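Long-range contacts in chitinase (Jonesia denitrificans, PDB 5VG1), which probably cleaves chitin as a multidomain endochitinase, of which this chain is the copper-binding lytic polysaccharide monooxygenase domain: residues His1-Asp6 and Lys73-His78; His78-Trp83 and Phe95-Gln100. All coordinates share one frame; numbering follows the deposited sequence.

Interaction 1 (His1-Asp6 and Lys73-His78). With CU (copper (II) ion), chain C.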
ATOM      1  N   HIS A   1       0.604  -3.590 -11.887  1.00 16.47           N
ATOM      2  CA  HIS A   1       0.057  -4.372 -10.784  1.00 27.80           C
ATOM      3  C   HIS A   1       1.143  -4.736  -9.770  1.00 23.04           C
ATOM      4  O   HIS A   1       2.280  -5.030 -10.141  1.00 24.33           O
ATOM      5  CB  HIS A   1      -0.618  -5.640 -11.314  1.00 20.87           C
ATOM      6  CG  HIS A   1      -1.961  -5.398 -11.934  1.00 35.36           C
ATOM      7  ND1 HIS A   1      -2.232  -4.299 -12.720  1.00 52.03           N
ATOM      8  CD2 HIS A   1      -3.108  -6.117 -11.886  1.00 52.59           C
ATOM      9  CE1 HIS A   1      -3.487  -4.350 -13.130  1.00 55.49           C
ATOM     10  NE2 HIS A   1      -4.041  -5.443 -12.638  1.00 43.09           N
ATOM     11  N   GLY A   2       0.782  -4.713  -8.495  1.00 25.91           N
ATOM     12  CA  GLY A   2       1.711  -5.045  -7.431  1.00 17.34           C
ATOM     13  C   GLY A   2       1.188  -4.571  -6.097  1.00 25.91           C
ATOM     14  O   GLY A   2       0.259  -3.765  -6.014  1.00 28.98           O
ATOM     15  N   TRP A   3       1.807  -5.082  -5.032  1.00 34.69           N
ATOM     16  CA  TRP A   3       1.350  -4.757  -3.687  1.00 18.73           C
ATOM     17  C   TRP A   3       2.507  -4.856  -2.700  1.00 19.16           C
ATOM     18  O   TRP A   3       3.541  -5.470  -2.975  1.00 30.10           O
ATOM     19  CB  TRP A   3       0.183  -5.666  -3.264  1.00 33.36           C
ATOM     20  CG  TRP A   3       0.538  -7.083  -2.869  1.00 28.34           C
ATOM     21  CD1 TRP A   3       0.577  -7.590  -1.600  1.00 46.69           C
ATOM     22  CD2 TRP A   3       0.877  -8.172  -3.743  1.00 40.17           C
ATOM     23  NE1 TRP A   3       0.925  -8.918  -1.629  1.00 32.27           N
ATOM     24  CE2 TRP A   3       1.115  -9.299  -2.930  1.00 42.99           C
ATOM     25  CE3 TRP A   3       1.007  -8.302  -5.129  1.00 33.54           C
ATOM     26  CZ2 TRP A   3       1.476 -10.538  -3.457  1.00 23.89           C
ATOM     27  CZ3 TRP A   3       1.366  -9.537  -5.651  1.00 38.57           C
ATOM     28  CH2 TRP A   3       1.596 -10.636  -4.815  1.00 38.43           C
ATOM     29  N   VAL A   4       2.311  -4.229  -1.543  1.00 27.56           N
ATOM     30  CA  VAL A   4       3.335  -4.132  -0.506  1.00 22.88           C
ATOM     31  C   VAL A   4       3.257  -5.381   0.364  1.00 27.13           C
ATOM     32  O   VAL A   4       2.206  -5.681   0.940  1.00 29.37           O
ATOM     33  CB  VAL A   4       3.153  -2.856   0.331  1.00 26.48           C
ATOM     34  CG1 VAL A   4       4.057  -2.837   1.567  1.00 23.71           C
ATOM     35  CG2 VAL A   4       3.424  -1.622  -0.521  1.00 13.43           C
ATOM     36  N   THR A   5       4.372  -6.102   0.469  1.00 34.77           N
ATOM     37  CA  THR A   5       4.395  -7.380   1.168  1.00 27.28           C
ATOM     38  C   THR A   5       4.930  -7.298   2.591  1.00 26.20           C
ATOM     39  O   THR A   5       4.558  -8.130   3.425  1.00 36.85           O
ATOM     40  CB  THR A   5       5.241  -8.394   0.391  1.00 28.18           C
ATOM     41  OG1 THR A   5       6.549  -7.857   0.175  1.00 34.76           O
ATOM     42  CG2 THR A   5       4.599  -8.719  -0.951  1.00 42.53           C
ATOM     43  N   ASP A   6       5.788  -6.330   2.896  1.00 24.25           N
ATOM     44  CA  ASP A   6       6.420  -6.268   4.214  1.00 31.91           C
ATOM     45  C   ASP A   6       6.756  -4.825   4.611  1.00 28.83           C
ATOM     46  O   ASP A   6       7.564  -4.181   3.948  1.00 31.00           O
ATOM     47  CB  ASP A   6       7.691  -7.117   4.234  1.00 26.94           C
ATOM     48  CG  ASP A   6       8.309  -7.206   5.617  1.00 59.53           C
ATOM     49  OD1 ASP A   6       7.568  -7.474   6.585  1.00 39.49           O
ATOM     50  OD2 ASP A   6       9.536  -7.000   5.736  1.00 57.17           O
ATOM     51  N   LYS A  73       6.145  -6.035  -4.154  1.00 36.31           N
ATOM     52  CA  LYS A  73       6.240  -7.085  -5.165  1.00 36.11           C
ATOM     53  C   LYS A  73       5.422  -6.655  -6.374  1.00 29.19           C
ATOM     54  O   LYS A  73       4.199  -6.513  -6.281  1.00 22.60           O
ATOM     55  CB  LYS A  73       5.743  -8.436  -4.640  1.00 30.34           C
ATOM     56  CG  LYS A  73       5.738  -9.534  -5.712  1.00 49.53           C
ATOM     57  CD  LYS A  73       5.313 -10.892  -5.167  1.00 52.85           C
ATOM     58  CE  LYS A  73       5.290 -11.948  -6.269  1.00 46.28           C
ATOM     59  NZ  LYS A  73       4.883 -13.296  -5.773  1.00 48.47           N
ATOM     60  N   LEU A  74       6.096  -6.448  -7.502  1.00 27.00           N
ATOM     61  CA  LEU A  74       5.443  -6.045  -8.740  1.00 48.51           C
ATOM     62  C   LEU A  74       5.336  -7.240  -9.677  1.00 41.40           C
ATOM     63  O   LEU A  74       6.312  -7.973  -9.872  1.00 40.95           O
ATOM     64  CB  LEU A  74       6.209  -4.910  -9.423  1.00 23.21           C
ATOM     65  CG  LEU A  74       6.658  -3.742  -8.543  1.00 35.82           C
ATOM     66  CD1 LEU A  74       7.254  -2.639  -9.406  1.00 41.21           C
ATOM     67  CD2 LEU A  74       5.515  -3.196  -7.701  1.00 25.93           C
ATOM     68  N   THR A  75       4.150  -7.433 -10.254  1.00 35.98           N
ATOM     69  CA  THR A  75       3.953  -8.434 -11.292  1.00 36.73           C
ATOM     70  C   THR A  75       4.034  -7.848 -12.694  1.00 38.37           C
ATOM     71  O   THR A  75       4.334  -8.583 -13.641  1.00 42.43           O
ATOM     72  CB  THR A  75       2.594  -9.129 -11.121  1.00 19.47           C
ATOM     73  OG1 THR A  75       1.536  -8.175 -11.285  1.00 29.66           O
ATOM     74  CG2 THR A  75       2.487  -9.773  -9.745  1.00 29.03           C
ATOM     75  N   ALA A  76       3.781  -6.548 -12.842  1.00 18.13           N
ATOM     76  CA  ALA A  76       3.882  -5.868 -14.131  1.00 32.92           C
ATOM     77  C   ALA A  76       4.469  -4.489 -13.871  1.00 22.32           C
ATOM     78  O   ALA A  76       3.745  -3.540 -13.545  1.00 45.19           O
ATOM     79  CB  ALA A  76       2.524  -5.775 -14.828  1.00 25.04           C
ATOM     80  N   PRO A  77       5.921  -4.327 -14.014  1.00 28.49           N
ATOM     81  CA  PRO A  77       6.596  -3.080 -13.594  1.00 32.27           C
ATOM     82  C   PRO A  77       6.416  -1.925 -14.578  1.00 29.95           C
ATOM     83  O   PRO A  77       7.227  -1.663 -15.464  1.00 23.33           O
ATOM     84  CB  PRO A  77       8.059  -3.516 -13.489  1.00 25.34           C
ATOM     85  CG  PRO A  77       8.196  -4.562 -14.546  1.00 29.63           C
ATOM     86  CD  PRO A  77       6.870  -5.290 -14.601  1.00 23.55           C
ATOM     87  N   HIS A  78       5.314  -1.199 -14.414  1.00 39.85           N
ATOM     88  CA  HIS A  78       5.030  -0.067 -15.284  1.00 48.82           C
ATOM     89  C   HIS A  78       5.999   1.077 -15.021  1.00 30.88           C
ATOM     90  O   HIS A  78       6.422   1.308 -13.886  1.00 37.92           O
ATOM     91  CB  HIS A  78       3.596   0.417 -15.079  1.00 16.80           C
ATOM     92  CG  HIS A  78       2.576  -0.671 -15.163  1.00 32.41           C
ATOM     93  ND1 HIS A  78       2.387  -1.425 -16.302  1.00 33.10           N
ATOM     94  CD2 HIS A  78       1.692  -1.135 -14.251  1.00 37.45           C
ATOM     95  CE1 HIS A  78       1.427  -2.306 -16.086  1.00 29.65           C
ATOM     96  NE2 HIS A  78       0.989  -2.151 -14.849  1.00 20.25           N
TER
HETATM   97 CU    CU C 201      -0.969  -3.791 -14.890  1.00 42.88          CU
HETATM   98  O   HOH W   1      -0.834  -5.589 -16.579  1.00 42.74           O

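Interaction 2 (His78-Trp83 and Phe95-Gln100). With CU (copper (II) ion), chain C.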
ATOM      1  N   HIS A  78       5.314  -1.199 -14.414  1.00 39.85           N
ATOM      2  CA  HIS A  78       5.030  -0.067 -15.284  1.00 48.82           C
ATOM      3  C   HIS A  78       5.999   1.077 -15.021  1.00 30.88           C
ATOM      4  O   HIS A  78       6.422   1.308 -13.886  1.00 37.92           O
ATOM      5  CB  HIS A  78       3.596   0.417 -15.079  1.00 16.80           C
ATOM      6  CG  HIS A  78       2.576  -0.671 -15.163  1.00 32.41           C
ATOM      7  ND1 HIS A  78       2.387  -1.425 -16.302  1.00 33.10           N
ATOM      8  CD2 HIS A  78       1.692  -1.135 -14.251  1.00 37.45           C
ATOM      9  CE1 HIS A  78       1.427  -2.306 -16.086  1.00 29.65           C
ATOM     10  NE2 HIS A  78       0.989  -2.151 -14.849  1.00 20.25           N
ATOM     11  N   ASN A  79       6.354   1.790 -16.088  1.00 31.06           N
ATOM     12  CA  ASN A  79       7.061   3.055 -15.942  1.00 33.63           C
ATOM     13  C   ASN A  79       6.360   3.911 -14.897  1.00 34.04           C
ATOM     14  O   ASN A  79       5.132   4.036 -14.900  1.00 23.74           O
ATOM     15  CB  ASN A  79       7.128   3.783 -17.286  1.00 29.41           C
ATOM     16  CG  ASN A  79       7.912   3.008 -18.328  1.00 51.30           C
ATOM     17  OD1 ASN A  79       7.403   2.062 -18.929  1.00 27.46           O
ATOM     18  ND2 ASN A  79       9.156   3.411 -18.550  1.00 34.08           N
ATOM     19  N   THR A  80       7.146   4.498 -14.001  1.00 32.88           N
ATOM     20  CA  THR A  80       6.625   5.082 -12.775  1.00 40.98           C
ATOM     21  C   THR A  80       7.090   6.524 -12.640  1.00 37.52           C
ATOM     22  O   THR A  80       8.235   6.850 -12.966  1.00 34.96           O
ATOM     23  CB  THR A  80       7.071   4.264 -11.553  1.00 24.30           C
ATOM     24  OG1 THR A  80       6.501   2.951 -11.627  1.00 34.87           O
ATOM     25  CG2 THR A  80       6.644   4.923 -10.245  1.00 24.73           C
ATOM     26  N   SER A  81       6.193   7.381 -12.152  1.00 32.98           N
ATOM     27  CA  SER A  81       6.535   8.783 -11.886  1.00 15.72           C
ATOM     28  C   SER A  81       7.051   8.930 -10.459  1.00 14.14           C
ATOM     29  O   SER A  81       8.244   9.179 -10.245  1.00 36.38           O
ATOM     30  CB  SER A  81       5.322   9.680 -12.140  1.00 14.49           C
ATOM     31  OG  SER A  81       4.289   9.426 -11.206  1.00 36.25           O
ATOM     32  N   THR A  82       6.171   8.775  -9.468  1.00 34.64           N
ATOM     33  CA  THR A  82       6.566   8.872  -8.070  1.00 37.36           C
ATOM     34  C   THR A  82       5.910   7.773  -7.243  1.00 15.82           C
ATOM     35  O   THR A  82       4.868   7.224  -7.606  1.00 35.87           O
ATOM     36  CB  THR A  82       6.199  10.233  -7.460  1.00 23.18           C
ATOM     37  OG1 THR A  82       4.841  10.561  -7.782  1.00 31.77           O
ATOM     38  CG2 THR A  82       7.130  11.324  -7.958  1.00 43.38           C
ATOM     39  N   TRP A  83       6.551   7.465  -6.116  1.00 39.18           N
ATOM     40  CA  TRP A  83       5.963   6.665  -5.047  1.00 22.07           C
ATOM     41  C   TRP A  83       5.726   7.586  -3.856  1.00 19.69           C
ATOM     42  O   TRP A  83       6.680   8.159  -3.317  1.00 25.50           O
ATOM     43  CB  TRP A  83       6.869   5.500  -4.643  1.00 21.69           C
ATOM     44  CG  TRP A  83       7.409   4.666  -5.771  1.00 38.70           C
ATOM     45  CD1 TRP A  83       8.439   4.988  -6.608  1.00 25.21           C
ATOM     46  CD2 TRP A  83       6.960   3.364  -6.172  1.00 23.40           C
ATOM     47  NE1 TRP A  83       8.654   3.973  -7.507  1.00 35.97           N
ATOM     48  CE2 TRP A  83       7.760   2.964  -7.262  1.00 41.82           C
ATOM     49  CE3 TRP A  83       5.958   2.500  -5.718  1.00 37.31           C
ATOM     50  CZ2 TRP A  83       7.588   1.739  -7.905  1.00 34.50           C
ATOM     51  CZ3 TRP A  83       5.790   1.283  -6.359  1.00 17.48           C
ATOM     52  CH2 TRP A  83       6.601   0.915  -7.440  1.00 15.65           C
ATOM     53  N   PHE A  95       9.367   9.482  -3.328  1.00 21.62           N
ATOM     54  CA  PHE A  95      10.458   8.933  -4.122  1.00 17.19           C
ATOM     55  C   PHE A  95      10.150   9.169  -5.592  1.00 28.53           C
ATOM     56  O   PHE A  95       9.039   8.883  -6.050  1.00 22.67           O
ATOM     57  CB  PHE A  95      10.654   7.438  -3.858  1.00 30.64           C
ATOM     58  CG  PHE A  95      11.144   7.121  -2.478  1.00 23.48           C
ATOM     59  CD1 PHE A  95      10.256   7.002  -1.424  1.00 24.88           C
ATOM     60  CD2 PHE A  95      12.494   6.929  -2.236  1.00 38.34           C
ATOM     61  CE1 PHE A  95      10.706   6.705  -0.151  1.00 46.89           C
ATOM     62  CE2 PHE A  95      12.951   6.632  -0.966  1.00 28.26           C
ATOM     63  CZ  PHE A  95      12.054   6.519   0.078  1.00 32.64           C
ATOM     64  N   ASP A  96      11.128   9.687  -6.326  1.00 28.38           N
ATOM     65  CA  ASP A  96      10.978   9.950  -7.750  1.00 30.65           C
ATOM     66  C   ASP A  96      11.654   8.841  -8.543  1.00 26.50           C
ATOM     67  O   ASP A  96      12.837   8.553  -8.331  1.00 33.48           O
ATOM     68  CB  ASP A  96      11.573  11.308  -8.126  1.00 25.51           C
ATOM     69  CG  ASP A  96      11.282  11.692  -9.564  1.00 36.33           C
ATOM     70  OD1 ASP A  96      10.396  11.064 -10.182  1.00 21.79           O
ATOM     71  OD2 ASP A  96      11.939  12.624 -10.075  1.00 27.03           O
ATOM     72  N   GLN A  97      10.901   8.219  -9.446  1.00 34.16           N
ATOM     73  CA  GLN A  97      11.445   7.215 -10.349  1.00 24.42           C
ATOM     74  C   GLN A  97      11.797   7.796 -11.712  1.00 23.59           C
ATOM     75  O   GLN A  97      12.340   7.078 -12.557  1.00 33.14           O
ATOM     76  CB  GLN A  97      10.450   6.059 -10.513  1.00 42.79           C
ATOM     77  CG  GLN A  97      11.073   4.763 -11.020  1.00 33.08           C
ATOM     78  CD  GLN A  97      11.852   4.027  -9.946  1.00 46.74           C
ATOM     79  OE1 GLN A  97      11.461   4.014  -8.777  1.00 45.38           O
ATOM     80  NE2 GLN A  97      12.966   3.419 -10.334  1.00 39.83           N
ATOM     81  N   LYS A  98      11.501   9.077 -11.946  1.00 40.43           N
ATOM     82  CA  LYS A  98      11.924   9.774 -13.160  1.00 28.99           C
ATOM     83  C   LYS A  98      11.309   9.157 -14.412  1.00 42.24           C
ATOM     84  O   LYS A  98      11.877   9.247 -15.504  1.00 57.22           O
ATOM     85  CB  LYS A  98      13.451   9.785 -13.270  1.00 45.11           C
ATOM     86  CG  LYS A  98      14.148  10.258 -12.005  1.00 51.42           C
ATOM     87  CD  LYS A  98      15.282  11.221 -12.314  1.00 63.50           C
ATOM     88  CE  LYS A  98      15.750  11.946 -11.060  1.00 70.23           C
ATOM     89  NZ  LYS A  98      15.253  13.355 -11.004  1.00 98.00           N
ATOM     90  N   GLY A  99      10.145   8.531 -14.269  1.00 33.74           N
ATOM     91  CA  GLY A  99       9.474   7.915 -15.396  1.00 25.58           C
ATOM     92  C   GLY A  99      10.071   6.606 -15.857  1.00 36.73           C
ATOM     93  O   GLY A  99       9.721   6.136 -16.945  1.00 46.90           O
ATOM     94  N   GLN A 100      10.953   6.002 -15.068  1.00 40.33           N
ATOM     95  CA  GLN A 100      11.624   4.772 -15.457  1.00 39.78           C
ATOM     96  C   GLN A 100      10.855   3.543 -14.977  1.00 45.81           C
ATOM     97  O   GLN A 100       9.998   3.614 -14.091  1.00 30.78           O
ATOM     98  CB  GLN A 100      13.049   4.739 -14.900  1.00 31.13           C
ATOM     99  CG  GLN A 100      13.934   5.894 -15.346  1.00 50.20           C
ATOM    100  CD  GLN A 100      15.296   5.869 -14.675  1.00 58.98           C
ATOM    101  OE1 GLN A 100      15.624   4.930 -13.950  1.00 50.77           O
ATOM    102  NE2 GLN A 100      16.093   6.906 -14.910  1.00 46.04           N
TER
HETATM  103 CU    CU C 201      -0.969  -3.791 -14.890  1.00 42.88          CU
HETATM  104  O   HOH W   1      -0.834  -5.589 -16.579  1.00 42.74           O

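Interaction 1 (His1-Asp6 and Lys73-His78)
His1 O is the acceptor on which the residues after strand 68-74 converge: Thr75 N reaches it at 3.0 Å, and Ala76 N adds a weaker but straight bond (165° at the hydrogen). Together they hold the N-terminal backbone against the loop that carries His78. Further along, strand 2-6 pairs with strand 68-74 in antiparallel fashion, Trp3 N giving to Lys73 O and Lys73 N returning a nearly straight bond to Trp3 O at 2.9 Å. The Trp3 indole projects from the face of the sheet that Lys73 also occupies. Its CG sits between the backbone N and the carbonyl carbon (chi1 76°), which lays the ring alongside the fully extended lysine chain, Trp3 CH2 meeting Lys73 CD at 3.7 Å. Thr5 CG2 rests 3.6 Å above one indole face, toward the rim, while Thr75 CG2 meets the ring edge. With an alanine here, the aliphatic chain of Lys73 would probably lose the ring it runs beside, and the methyl of Thr5 the face it covers, leaving the lysine freer to swing. At the other end, His1 ND1 and His78 NE2, each 2.6 Å from the copper, reach it one from each segment. The metal lies in the plane of the His78 ring at its edge, and Ala76 O sits 3.2 Å above the centre of one face of that ring. A water is the third ligand, whereas His1 N stands 3.4 Å from the copper, too far for a bond in this model. An N-terminal histidine and a second histidine converging on one copper are characteristic of the histidine brace of lytic polysaccharide monooxygenases, in which the terminal amine is normally a third nitrogen ligand.

Interaction 2 (His78-Trp83 and Phe95-Gln100)
Trp83 and Phe95 form an antiparallel hydrogen-bonded pair in the beta hairpin of strands 80-87 and 90-96, each N giving to the other's O. Beyond Asp96 the chain folds through a type I' turn, Gln97 to Gln100, whose end is tied to strand 80-87 by Thr80 N to Gln100 O (3.0 Å). The indole side is closely packed: Thr80 CG2 lies 3.4 Å above one face of Trp83, toward its rim, and Gln97 CB abuts Thr80 CB and CG2, while Trp124 stacks on the Trp83 ring from outside the hairpin. The solvent side is looser and belongs to the exposed Asp96 and Lys98: Asp96 OD1 takes Lys98 N in an Asx turn, and Lys98 NZ makes a salt bridge with Asp96 OD2. At the far end of the turn Asn79 ND2 hydrogen-bonds Gly99 O at 3.2 Å. Back on the packed side, Gln97 swings its amide inward by a bend at chi2 (76°), and its OE1 accepts from Trp83 NE1 at 3.1 Å, the amide and indole planes standing almost perpendicular, 84° apart.

Interactions 1 and 2 follow one another along the chain and share His78, the last residue of 73-78 and the first of 78-83; their centres lie about 13 Å apart. Interaction 1 holds both copper-binding histidines, and interaction 2 begins at one of them and leads away from the metal into the hairpin. Thr80 OG1 gives a 2.8 Å hydrogen bond to His78 O and also bonds to Trp124, so the backbone of the copper ligand is tied to the start of the hairpin. A second join is apolar: Leu74 CD1 of interaction 1 packs on Trp83 CH2 of interaction 2 at 4.1 Å, bringing the three-stranded sheet and the larger mixed sheet together.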